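Local atomic coordinates of Lmo0488 protein (Listeria monocytogenes serovar 1/2a, PDB entry 5TED), a protein that binds shikimate through its effector-binding domain and, as a LysR-type regulator, activates transcription of protocatechuate biosynthesis genes in response. Residues L57-F71 with R177-I189. Sequence-based numbering, arbitrary orientation.
Sequences LAICSYVENEPDIEF and RFIYLASLKNHYI. With SKM ((3R,4S,5R)-3,4,5-trihydroxycyclohex-1-ene-1-carboxylic acid), chain D.
I59 and I179 press together methyl to methyl where strand 57-60 runs antiparallel to strand 177-184 in the mixed sheet of the LysR substrate-binding domain, a periplasmic-binding-protein relative; their CG2 atoms are 3.4 Å apart, closer than two methyls normally sit. L181 extends this packing by setting CD2 against I59 CG1 (3.7 Å), and paired backbone bonds join A58 to A182 and C60 to Y180. Strand 177-184 also pairs with strand 69-71, so A182 CB touches both I69 CG2 and F71 CD2 (3.9 Å each), and I69 CG2 rests over one face of the F71 ring, toward its rim. The solvent side is looser. There the edge of Y62 is turned toward the face of Y180, with planes at 51°, while K185 lays its CE near P67 O. E70 OE1 shares one water with S183 OG and, weakly, a second; K197 binds both side chains. In the shikimate pocket, R177 NH1 donates to S61 OG in the guanidinium plane (2.8 Å). S61 OG thus links arginine to ligand, giving its own proton to shikimate O3 (2.5 Å), while R177 NH2 bonds the same carboxylate oxygen directly; the positive guanidinium probably helps neutralise the effector's carboxylate.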
loop_
_atom_site.group_PDB
_atom_site.type_symbol
_atom_site.label_atom_id
_atom_site.label_comp_id
_atom_site.label_asym_id
_atom_site.label_seq_id
_atom_site.Cartn_x
_atom_site.Cartn_y
_atom_site.Cartn_z
ATOM N N LEU A 57 12.062 11.208 11.067
ATOM C CA LEU A 57 12.855 10.995 9.861
ATOM C C LEU A 57 11.926 10.478 8.778
ATOM O O LEU A 57 10.916 9.836 9.074
ATOM C CB LEU A 57 13.975 9.964 10.069
ATOM C CG LEU A 57 15.004 10.192 11.184
ATOM C CD1 LEU A 57 15.860 8.953 11.424
ATOM C CD2 LEU A 57 15.874 11.395 10.856
ATOM N N ALA A 58 12.298 10.707 7.519
ATOM C CA ALA A 58 11.506 10.180 6.421
ATOM C C ALA A 58 12.427 9.596 5.361
ATOM O O ALA A 58 13.596 9.966 5.251
ATOM C CB ALA A 58 10.606 11.252 5.802
ATOM N N ILE A 59 11.887 8.651 4.603
ATOM C CA ILE A 59 12.542 8.089 3.435
ATOM C C ILE A 59 11.628 8.354 2.247
ATOM O O ILE A 59 10.505 7.823 2.199
ATOM C CB ILE A 59 12.803 6.582 3.597
ATOM C CG1 ILE A 59 13.702 6.325 4.827
ATOM C CG2 ILE A 59 13.402 6.020 2.293
ATOM C CD1 ILE A 59 13.891 4.830 5.179
ATOM N N CYS A 60 12.092 9.164 1.295
ATOM C CA CYS A 60 11.186 9.612 0.238
ATOM C C CYS A 60 11.982 10.162 -0.949
ATOM O O CYS A 60 13.216 10.083 -0.993
ATOM C CB CYS A 60 10.198 10.656 0.783
ATOM S SG CYS A 60 10.991 12.193 1.285
ATOM N N SER A 61 11.256 10.708 -1.929
ATOM C CA SER A 61 11.856 11.322 -3.106
ATOM C C SER A 61 12.373 12.715 -2.771
ATOM O O SER A 61 11.865 13.395 -1.870
ATOM C CB SER A 61 10.842 11.437 -4.254
ATOM O OG SER A 61 10.394 10.154 -4.687
ATOM N N TYR A 62 13.387 13.141 -3.510
ATOM C CA TYR A 62 13.836 14.523 -3.422
ATOM C C TYR A 62 12.740 15.463 -3.910
ATOM O O TYR A 62 12.020 15.158 -4.865
ATOM C CB TYR A 62 15.104 14.709 -4.253
ATOM C CG TYR A 62 15.649 16.122 -4.245
ATOM C CD1 TYR A 62 16.313 16.624 -3.132
ATOM C CD2 TYR A 62 15.512 16.952 -5.351
ATOM C CE1 TYR A 62 16.819 17.916 -3.113
ATOM C CE2 TYR A 62 16.025 18.251 -5.343
ATOM C CZ TYR A 62 16.673 18.720 -4.220
ATOM O OH TYR A 62 17.174 19.998 -4.192
ATOM N N VAL A 63 12.622 16.624 -3.268
ATOM C CA VAL A 63 11.651 17.639 -3.657
ATOM C C VAL A 63 12.384 18.964 -3.774
ATOM O O VAL A 63 13.042 19.399 -2.827
ATOM C CB VAL A 63 10.483 17.750 -2.653
ATOM C CG1 VAL A 63 9.513 18.858 -3.086
ATOM C CG2 VAL A 63 9.752 16.442 -2.548
ATOM N N GLU A 64 12.268 19.607 -4.934
ATOM C CA GLU A 64 12.941 20.877 -5.134
ATOM C C GLU A 64 12.281 21.978 -4.314
ATOM O O GLU A 64 11.089 21.918 -3.994
ATOM C CB GLU A 64 12.951 21.239 -6.619
ATOM C CG GLU A 64 14.233 20.824 -7.296
ATOM C CD GLU A 64 14.263 21.196 -8.758
ATOM O OE1 GLU A 64 13.734 22.272 -9.115
ATOM O OE2 GLU A 64 14.818 20.408 -9.550
ATOM N N ASN A 65 13.086 22.984 -3.961
ATOM C CA ASN A 65 12.618 24.177 -3.255
ATOM C C ASN A 65 12.039 23.836 -1.887
ATOM O O ASN A 65 10.998 24.354 -1.484
ATOM C CB ASN A 65 11.604 24.948 -4.096
ATOM C CG ASN A 65 12.272 25.873 -5.070
ATOM O OD1 ASN A 65 12.552 25.495 -6.207
ATOM N ND2 ASN A 65 12.551 27.093 -4.630
ATOM N N GLU A 66 12.742 22.977 -1.157
ATOM C CA GLU A 66 12.416 22.652 0.228
ATOM C C GLU A 66 13.653 22.912 1.070
ATOM O O GLU A 66 14.271 21.982 1.600
ATOM C CB GLU A 66 11.944 21.205 0.359
ATOM C CG GLU A 66 10.646 20.920 -0.357
ATOM C CD GLU A 66 9.494 21.638 0.298
ATOM O OE1 GLU A 66 9.727 22.228 1.372
ATOM O OE2 GLU A 66 8.371 21.611 -0.248
ATOM N N PRO A 67 14.038 24.181 1.218
ATOM C CA PRO A 67 15.302 24.495 1.900
ATOM C C PRO A 67 15.324 24.102 3.370
ATOM O O PRO A 67 16.410 24.005 3.954
ATOM C CB PRO A 67 15.416 26.013 1.725
ATOM C CG PRO A 67 13.994 26.472 1.622
ATOM C CD PRO A 67 13.281 25.392 0.859
ATOM N N ASP A 68 14.161 23.893 3.990
ATOM C CA ASP A 68 14.105 23.472 5.383
ATOM C C ASP A 68 14.370 21.987 5.570
ATOM O O ASP A 68 14.543 21.543 6.713
ATOM C CB ASP A 68 12.741 23.829 5.974
ATOM C CG ASP A 68 12.481 25.331 5.973
ATOM O OD1 ASP A 68 13.460 26.109 6.064
ATOM O OD2 ASP A 68 11.302 25.723 5.876
ATOM N N ILE A 69 14.401 21.208 4.491
ATOM C CA ILE A 69 14.551 19.761 4.579
ATOM C C ILE A 69 15.912 19.380 4.028
ATOM O O ILE A 69 16.307 19.847 2.953
ATOM C CB ILE A 69 13.425 19.031 3.833
ATOM C CG1 ILE A 69 12.083 19.353 4.494
ATOM C CG2 ILE A 69 13.655 17.537 3.876
ATOM C CD1 ILE A 69 10.918 18.768 3.806
ATOM N N GLU A 70 16.632 18.551 4.770
ATOM C CA GLU A 70 17.893 17.992 4.311
ATOM C C GLU A 70 17.626 16.635 3.680
ATOM O O GLU A 70 17.073 15.750 4.333
ATOM C CB GLU A 70 18.863 17.845 5.475
ATOM C CG GLU A 70 20.106 17.086 5.107
ATOM C CD GLU A 70 20.916 16.706 6.305
ATOM O OE1 GLU A 70 20.517 15.786 7.044
ATOM O OE2 GLU A 70 21.959 17.340 6.511
ATOM N N PHE A 71 18.028 16.464 2.422
ATOM C CA PHE A 71 17.905 15.193 1.717
ATOM C C PHE A 71 19.301 14.608 1.530
ATOM O O PHE A 71 20.180 15.283 0.987
ATOM C CB PHE A 71 17.240 15.375 0.350
ATOM C CG PHE A 71 15.823 15.899 0.403
ATOM C CD1 PHE A 71 15.575 17.269 0.370
ATOM C CD2 PHE A 71 14.743 15.029 0.452
ATOM C CE1 PHE A 71 14.269 17.770 0.394
ATOM C CE2 PHE A 71 13.426 15.519 0.465
ATOM C CZ PHE A 71 13.197 16.897 0.442
ATOM N N ARG A 177 16.942 6.915 -10.446
ATOM C CA ARG A 177 15.879 7.175 -9.477
ATOM C C ARG A 177 16.520 6.995 -8.106
ATOM O O ARG A 177 16.785 5.872 -7.689
ATOM C CB ARG A 177 14.703 6.208 -9.674
ATOM C CG ARG A 177 13.427 6.518 -8.870
ATOM C CD ARG A 177 13.642 6.390 -7.340
ATOM N NE ARG A 177 12.389 6.177 -6.608
ATOM C CZ ARG A 177 11.613 7.145 -6.116
ATOM N NH1 ARG A 177 11.955 8.420 -6.263
ATOM N NH2 ARG A 177 10.501 6.832 -5.454
ATOM N N PHE A 178 16.799 8.097 -7.420
ATOM C CA PHE A 178 17.367 8.046 -6.080
ATOM C C PHE A 178 16.276 8.240 -5.036
ATOM O O PHE A 178 15.267 8.909 -5.286
ATOM C CB PHE A 178 18.446 9.106 -5.889
ATOM C CG PHE A 178 19.704 8.821 -6.644
ATOM C CD1 PHE A 178 20.579 7.834 -6.221
ATOM C CD2 PHE A 178 20.007 9.538 -7.789
ATOM C CE1 PHE A 178 21.738 7.576 -6.927
ATOM C CE2 PHE A 178 21.162 9.284 -8.495
ATOM C CZ PHE A 178 22.028 8.305 -8.069
ATOM N N ILE A 179 16.500 7.645 -3.866
ATOM C CA ILE A 179 15.629 7.780 -2.702
ATOM C C ILE A 179 16.472 8.293 -1.541
ATOM O O ILE A 179 17.614 7.855 -1.352
ATOM C CB ILE A 179 14.959 6.434 -2.357
ATOM C CG1 ILE A 179 13.940 6.063 -3.444
ATOM C CG2 ILE A 179 14.318 6.476 -0.955
ATOM C CD1 ILE A 179 13.386 4.679 -3.306
ATOM N N TYR A 180 15.903 9.205 -0.753
ATOM C CA TYR A 180 16.663 9.991 0.208
ATOM C C TYR A 180 16.142 9.793 1.619
ATOM O O TYR A 180 14.957 9.535 1.832
ATOM C CB TYR A 180 16.598 11.483 -0.137
ATOM C CG TYR A 180 17.221 11.776 -1.465
ATOM C CD1 TYR A 180 16.518 11.548 -2.648
ATOM C CD2 TYR A 180 18.518 12.261 -1.552
ATOM C CE1 TYR A 180 17.085 11.801 -3.886
ATOM C CE2 TYR A 180 19.102 12.511 -2.795
ATOM C CZ TYR A 180 18.376 12.281 -3.949
ATOM O OH TYR A 180 18.946 12.539 -5.174
ATOM N N LEU A 181 17.056 9.885 2.580
ATOM C CA LEU A 181 16.700 10.021 3.978
ATOM C C LEU A 181 16.521 11.511 4.239
ATOM O O LEU A 181 17.448 12.301 4.019
ATOM C CB LEU A 181 17.776 9.411 4.885
ATOM C CG LEU A 181 17.465 9.231 6.377
ATOM C CD1 LEU A 181 17.139 10.543 7.050
ATOM C CD2 LEU A 181 16.331 8.264 6.562
ATOM N N ALA A 182 15.318 11.902 4.634
ATOM C CA ALA A 182 14.977 13.311 4.784
ATOM C C ALA A 182 14.746 13.640 6.255
ATOM O O ALA A 182 14.173 12.834 6.998
ATOM C CB ALA A 182 13.742 13.660 3.941
ATOM N N SER A 183 15.215 14.824 6.671
ATOM C CA SER A 183 15.058 15.309 8.037
ATOM C C SER A 183 15.011 16.833 8.021
ATOM O O SER A 183 15.406 17.474 7.041
ATOM C CB SER A 183 16.196 14.829 8.943
ATOM O OG SER A 183 17.455 15.300 8.484
ATOM N N LEU A 184 14.517 17.412 9.121
ATOM C CA LEU A 184 14.465 18.868 9.237
ATOM C C LEU A 184 15.861 19.417 9.466
ATOM O O LEU A 184 16.554 19.009 10.400
ATOM C CB LEU A 184 13.562 19.302 10.391
ATOM C CG LEU A 184 12.056 19.291 10.203
ATOM C CD1 LEU A 184 11.381 19.907 11.452
ATOM C CD2 LEU A 184 11.682 20.041 8.921
ATOM N N LYS A 185 16.254 20.383 8.642
ATOM C CA LYS A 185 17.588 20.947 8.740
ATOM C C LYS A 185 17.760 21.741 10.035
ATOM O O LYS A 185 16.851 22.447 10.480
ATOM C CB LYS A 185 17.844 21.843 7.525
ATOM C CG LYS A 185 19.285 21.908 7.071
ATOM C CD LYS A 185 19.404 22.596 5.712
ATOM C CE LYS A 185 18.886 21.689 4.589
ATOM N NZ LYS A 185 19.290 22.146 3.225
ATOM N N ASN A 186 18.947 21.622 10.634
ATOM C CA ASN A 186 19.362 22.404 11.807
ATOM C C ASN A 186 18.401 22.243 12.987
ATOM O O ASN A 186 18.311 23.111 13.852
ATOM C CB ASN A 186 19.513 23.892 11.461
ATOM C CG ASN A 186 20.509 24.145 10.342
ATOM O OD1 ASN A 186 21.599 23.572 10.314
ATOM N ND2 ASN A 186 20.143 25.030 9.421
ATOM N N HIS A 187 17.766 21.091 13.107
ATOM C CA HIS A 187 16.746 20.866 14.116
ATOM C C HIS A 187 17.263 19.847 15.122
ATOM O O HIS A 187 18.034 18.949 14.771
ATOM C CB HIS A 187 15.464 20.336 13.471
ATOM C CG HIS A 187 14.281 20.355 14.383
ATOM N ND1 HIS A 187 13.912 19.270 15.146
ATOM C CD2 HIS A 187 13.371 21.322 14.639
ATOM C CE1 HIS A 187 12.840 19.577 15.855
ATOM N NE2 HIS A 187 12.488 20.814 15.559
ATOM N N TYR A 188 16.848 19.997 16.378
ATOM C CA TYR A 188 17.205 18.999 17.374
ATOM C C TYR A 188 16.761 17.621 16.899
ATOM O O TYR A 188 15.636 17.448 16.422
ATOM C CB TYR A 188 16.572 19.313 18.735
ATOM C CG TYR A 188 16.791 18.185 19.726
ATOM C CD1 TYR A 188 18.006 18.040 20.388
ATOM C CD2 TYR A 188 15.795 17.251 19.976
ATOM C CE1 TYR A 188 18.219 17.007 21.277
ATOM C CE2 TYR A 188 16.003 16.208 20.854
ATOM C CZ TYR A 188 17.209 16.096 21.507
ATOM O OH TYR A 188 17.407 15.056 22.380
ATOM N N ILE A 189 17.652 16.642 17.027
ATOM C CA ILE A 189 17.353 15.254 16.695
ATOM C C ILE A 189 17.716 14.412 17.914
ATOM O O ILE A 189 18.755 14.636 18.541
ATOM C CB ILE A 189 18.120 14.802 15.426
ATOM C CG1 ILE A 189 17.638 13.448 14.921
ATOM C CG2 ILE A 189 19.617 14.743 15.683
ATOM C CD1 ILE A 189 18.284 13.013 13.579
HETATM O O12 SKM D . 5.087 4.263 -4.010
HETATM C C8 SKM D . 4.659 5.051 -5.116
HETATM C C6 SKM D . 4.023 6.196 -4.705
HETATM O O7 SKM D . 3.604 6.987 -5.817
HETATM C C5 SKM D . 4.974 7.188 -3.789
HETATM C C4 SKM D . 6.275 7.464 -4.409
HETATM C C1 SKM D . 7.139 8.657 -3.973
HETATM O O2 SKM D . 6.589 9.614 -3.354
HETATM O O3 SKM D . 8.377 8.684 -4.250
HETATM C C10 SKM D . 6.833 6.453 -5.520
HETATM C C9 SKM D . 5.997 5.431 -6.071
HETATM O O11 SKM D . 6.750 4.294 -6.229
HETATM O O HOH W 1 14.090 11.453 -5.626
HETATM O O HOH W 2 18.647 13.749 6.203
HETATM O O HOH W 3 19.106 17.544 9.327
#